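PDB 2OHW: YueI protein from Bacillus subtilis, which is of unknown function but belongs to the DUF1694 family, a group of proteins whose role has not been established. Local coordinates for residues L9-Q12 with Q13-G17; L39-K43 with G44-R48. One frame throughout, in Å; residues are numbered along the deposited sequence.

Contact 1 of 2, residues L9-Q12 with Q13-G17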
# COMPACT_ATOMS: atom_id res chain seq x y z
N LEU A 9 0.06 0.15 17.03
CA LEU A 9 1.24 0.97 17.19
C LEU A 9 2.11 0.88 15.94
O LEU A 9 2.59 1.90 15.45
CB LEU A 9 2.05 0.59 18.44
CG LEU A 9 3.14 1.63 18.78
CD1 LEU A 9 2.55 3.01 19.08
CD2 LEU A 9 4.04 1.19 19.91
N TYR A 10 2.26 -0.32 15.41
CA TYR A 10 3.00 -0.52 14.15
C TYR A 10 2.42 0.35 13.05
O TYR A 10 3.16 1.04 12.33
CB TYR A 10 2.91 -1.99 13.75
CG TYR A 10 3.58 -2.38 12.46
CD1 TYR A 10 4.95 -2.63 12.42
CD2 TYR A 10 2.83 -2.57 11.30
CE1 TYR A 10 5.56 -3.02 11.23
CE2 TYR A 10 3.44 -2.96 10.11
CZ TYR A 10 4.81 -3.20 10.09
OH TYR A 10 5.42 -3.63 8.92
N LEU A 11 1.10 0.33 12.91
CA LEU A 11 0.44 1.20 11.93
C LEU A 11 0.61 2.70 12.22
O LEU A 11 0.98 3.47 11.33
CB LEU A 11 -1.05 0.86 11.84
CG LEU A 11 -1.39 -0.55 11.37
CD1 LEU A 11 -2.86 -0.79 11.57
CD2 LEU A 11 -1.04 -0.69 9.87
N GLN A 12 0.40 3.11 13.47
CA GLN A 12 0.45 4.53 13.81
C GLN A 12 1.82 5.11 13.52
O GLN A 12 1.94 6.25 13.05
CB GLN A 12 0.08 4.70 15.29
CG GLN A 12 0.27 6.09 15.89
CD GLN A 12 -0.19 6.12 17.32
OE1 GLN A 12 -1.38 5.94 17.60
NE2 GLN A 12 0.74 6.30 18.24
N GLN A 13 2.86 4.30 13.74
CA GLN A 13 4.23 4.76 13.56
C GLN A 13 4.81 4.58 12.16
O GLN A 13 5.96 4.90 11.93
CB GLN A 13 5.14 4.11 14.60
CG GLN A 13 4.79 4.54 16.00
CD GLN A 13 5.90 4.27 16.97
OE1 GLN A 13 6.69 3.34 16.79
NE2 GLN A 13 5.94 5.06 18.05
N GLY A 14 4.01 4.08 11.23
CA GLY A 14 4.41 4.06 9.82
C GLY A 14 4.92 2.75 9.27
O GLY A 14 5.50 2.73 8.18
N MET A 15 4.72 1.67 10.01
CA MET A 15 4.95 0.31 9.49
C MET A 15 6.43 0.02 9.25
O MET A 15 6.82 -0.56 8.23
CB MET A 15 4.09 0.04 8.23
CG MET A 15 2.55 0.21 8.45
SD MET A 15 1.55 0.13 6.90
CE MET A 15 2.07 1.66 6.12
N TYR A 16 7.25 0.44 10.21
CA TYR A 16 8.68 0.13 10.21
C TYR A 16 8.96 -1.31 10.66
O TYR A 16 8.58 -1.72 11.76
CB TYR A 16 9.42 1.08 11.13
CG TYR A 16 9.56 2.46 10.57
CD1 TYR A 16 10.62 2.79 9.72
CD2 TYR A 16 8.63 3.46 10.89
CE1 TYR A 16 10.74 4.07 9.19
CE2 TYR A 16 8.75 4.73 10.37
CZ TYR A 16 9.81 5.03 9.53
OH TYR A 16 9.93 6.30 9.03
N GLY A 17 9.65 -2.05 9.81
CA GLY A 17 10.11 -3.39 10.16
C GLY A 17 9.10 -4.52 9.96
O GLY A 17 7.98 -4.29 9.51
O HOH W 1 6.14 0.94 12.86
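Y10 lays its ring against the backbone of M15 where helix 5-12 ends. M15 CA sits over one face, 3.7 Å from the centroid of the Y10 ring, a CH-pi contact, and on the same side M15 CB lies over the rim, 3.6 Å from Y10 CE2. At the ring edge Y10 OH donates to G17 O over 2.7 Å, meeting that carbonyl nearly along its C=O axis. Chi1 of Y10 (178°) sends the ring forward past the end of the helix, where its hydroxyl meets G17. The M15 side chain crosses the tyrosine at about a right angle; CG of M15, anti to its carbonyl carbon (chi1 -58°), and then SD pass L11, whose CD2 is 4.0 Å from M15 CG. The backbone closes as a Schellman motif. M15 N gives a 2.9 Å bond to Y10 O, G14 N bonds to L11 O from well above the carbonyl plane, and G14 takes the positive phi for which a side chain would jam against the preceding carbonyl. Q13 N keeps a helical bond to L9 O. Water 1 donates to Y10 O and accepts from Y16 N. L28 of helix 22-28 packs on Y10 and L11, and R34 NE bonds to M15 O. Face contact and hydroxyl bond probably hold the ring's rotation, while the backbone bonds tie the exit loop to the last helical turn.

Contact 2 of 2, residues L39-K43 with G44-R48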
# COMPACT_ATOMS: atom_id res chain seq x y z
N LEU A 39 5.82 0.96 -1.14
CA LEU A 39 5.02 2.07 -0.63
C LEU A 39 3.62 1.55 -0.35
O LEU A 39 3.11 0.68 -1.06
CB LEU A 39 4.96 3.22 -1.64
CG LEU A 39 4.48 4.60 -1.16
CD1 LEU A 39 5.60 5.34 -0.41
CD2 LEU A 39 4.08 5.40 -2.38
N ALA A 40 3.00 2.08 0.70
CA ALA A 40 1.62 1.73 1.02
C ALA A 40 0.86 3.00 1.35
O ALA A 40 1.41 3.91 2.00
CB ALA A 40 1.59 0.76 2.17
N LEU A 41 -0.40 3.08 0.90
CA LEU A 41 -1.29 4.21 1.21
C LEU A 41 -2.50 3.66 1.95
O LEU A 41 -2.99 2.56 1.61
CB LEU A 41 -1.80 4.84 -0.07
CG LEU A 41 -0.82 5.64 -0.93
CD1 LEU A 41 -1.56 6.15 -2.16
CD2 LEU A 41 -0.17 6.77 -0.20
N THR A 42 -2.99 4.39 2.96
CA THR A 42 -4.23 3.98 3.62
C THR A 42 -5.41 4.20 2.68
O THR A 42 -5.32 4.97 1.70
CB THR A 42 -4.51 4.78 4.91
OG1 THR A 42 -4.81 6.14 4.58
CG2 THR A 42 -3.35 4.69 5.88
N LYS A 43 -6.53 3.55 2.97
CA LYS A 43 -7.77 3.82 2.23
C LYS A 43 -8.10 5.32 2.27
O LYS A 43 -8.48 5.90 1.25
CB LYS A 43 -8.92 2.97 2.75
CG LYS A 43 -8.81 1.50 2.37
CD LYS A 43 -9.87 0.64 3.07
CE LYS A 43 -11.27 1.15 2.78
NZ LYS A 43 -11.57 1.00 1.33
N GLY A 44 -7.92 5.94 3.43
CA GLY A 44 -8.19 7.37 3.54
C GLY A 44 -7.34 8.22 2.61
O GLY A 44 -7.83 9.16 2.01
N GLN A 45 -6.06 7.87 2.48
CA GLN A 45 -5.19 8.56 1.53
C GLN A 45 -5.63 8.31 0.09
O GLN A 45 -5.62 9.23 -0.75
CB GLN A 45 -3.73 8.15 1.76
CG GLN A 45 -3.19 8.65 3.09
CD GLN A 45 -1.77 8.18 3.33
OE1 GLN A 45 -1.47 6.99 3.24
NE2 GLN A 45 -0.87 9.12 3.66
N VAL A 46 -5.99 7.07 -0.24
CA VAL A 46 -6.42 6.82 -1.63
C VAL A 46 -7.67 7.65 -1.96
O VAL A 46 -7.86 8.08 -3.11
CB VAL A 46 -6.65 5.32 -1.88
CG1 VAL A 46 -7.26 5.07 -3.27
CG2 VAL A 46 -5.32 4.59 -1.77
N LEU A 47 -8.51 7.88 -0.96
CA LEU A 47 -9.76 8.64 -1.16
C LEU A 47 -9.54 10.14 -1.31
O LEU A 47 -10.49 10.87 -1.65
CB LEU A 47 -10.74 8.35 -0.02
CG LEU A 47 -11.33 6.93 0.03
CD1 LEU A 47 -11.97 6.62 1.39
CD2 LEU A 47 -12.30 6.66 -1.12
N ARG A 48 -8.32 10.62 -1.10
CA ARG A 48 -8.00 12.04 -1.31
C ARG A 48 -8.19 12.39 -2.78
O ARG A 48 -7.77 11.65 -3.67
CB ARG A 48 -6.58 12.36 -0.84
CG ARG A 48 -6.27 13.85 -0.78
CD ARG A 48 -4.80 14.11 -0.46
NE ARG A 48 -3.94 14.06 -1.65
CZ ARG A 48 -2.70 14.54 -1.69
NH1 ARG A 48 -2.15 15.10 -0.62
NH2 ARG A 48 -2.00 14.47 -2.82
O HOH W 2 1.12 6.18 3.39
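The Q45 amide presents one face to L41, whose CD2 comes to 3.7 Å from Q45 OE1, while OG1 of T42 lies obliquely on the other side of the amide plane. At the oxygen edge T42 N donates to Q45 OE1 over 3.0 Å, in the carbonyl plane and on a lone pair. Water 2 reaches the same oxygen from the other side of the C=O, close to the amide plane, and also donates to A40 O. NE2 is held by I121 O and D123 OD1, so the amide is gripped at both ends. T42 answers with its side chain: OG1, placed between backbone N and carbonyl carbon (chi1 67°), accepts from Q45 N at 3.0 Å and also bonds to S129 OG. This reciprocal pair is a capping box, with T42 as N-cap where strand 37-42 passes directly into helix 43-46. Replacing Q45 by a leucine would probably leave T42 N and water 2 without their acceptor and I121 O and D123 OD1 without this donor. V46 N bonds to T42 O at 2.9 Å, starting the helical pattern, and L47 N follows to K43 O. CG2 of V46, anti to its carbonyl carbon, comes to 3.9 Å from L41 CB.

Overall arrangement
Both contacts lie at helix ends, but at opposite ones: residues 9-17 terminate helix 5-12, whereas residues 39-48 start helix 43-46 at the end of an outermost strand of the mixed sheet. Contact 1 is partly buried, about 13 Å from the centre of the chain, with L9, Q12, Q13 and Y16 exposed; contact 2 is mostly buried, about 7 Å from that centre. An aromatic face and a phenol carry the first, a threonine-glutamine polar exchange the second. Their centres are about 15 Å apart, yet M15 CE packs on A40 CB at 4.1 Å. Y126 of helix 124-129 serves both, bonding to L11 O and touching T42 and Q45.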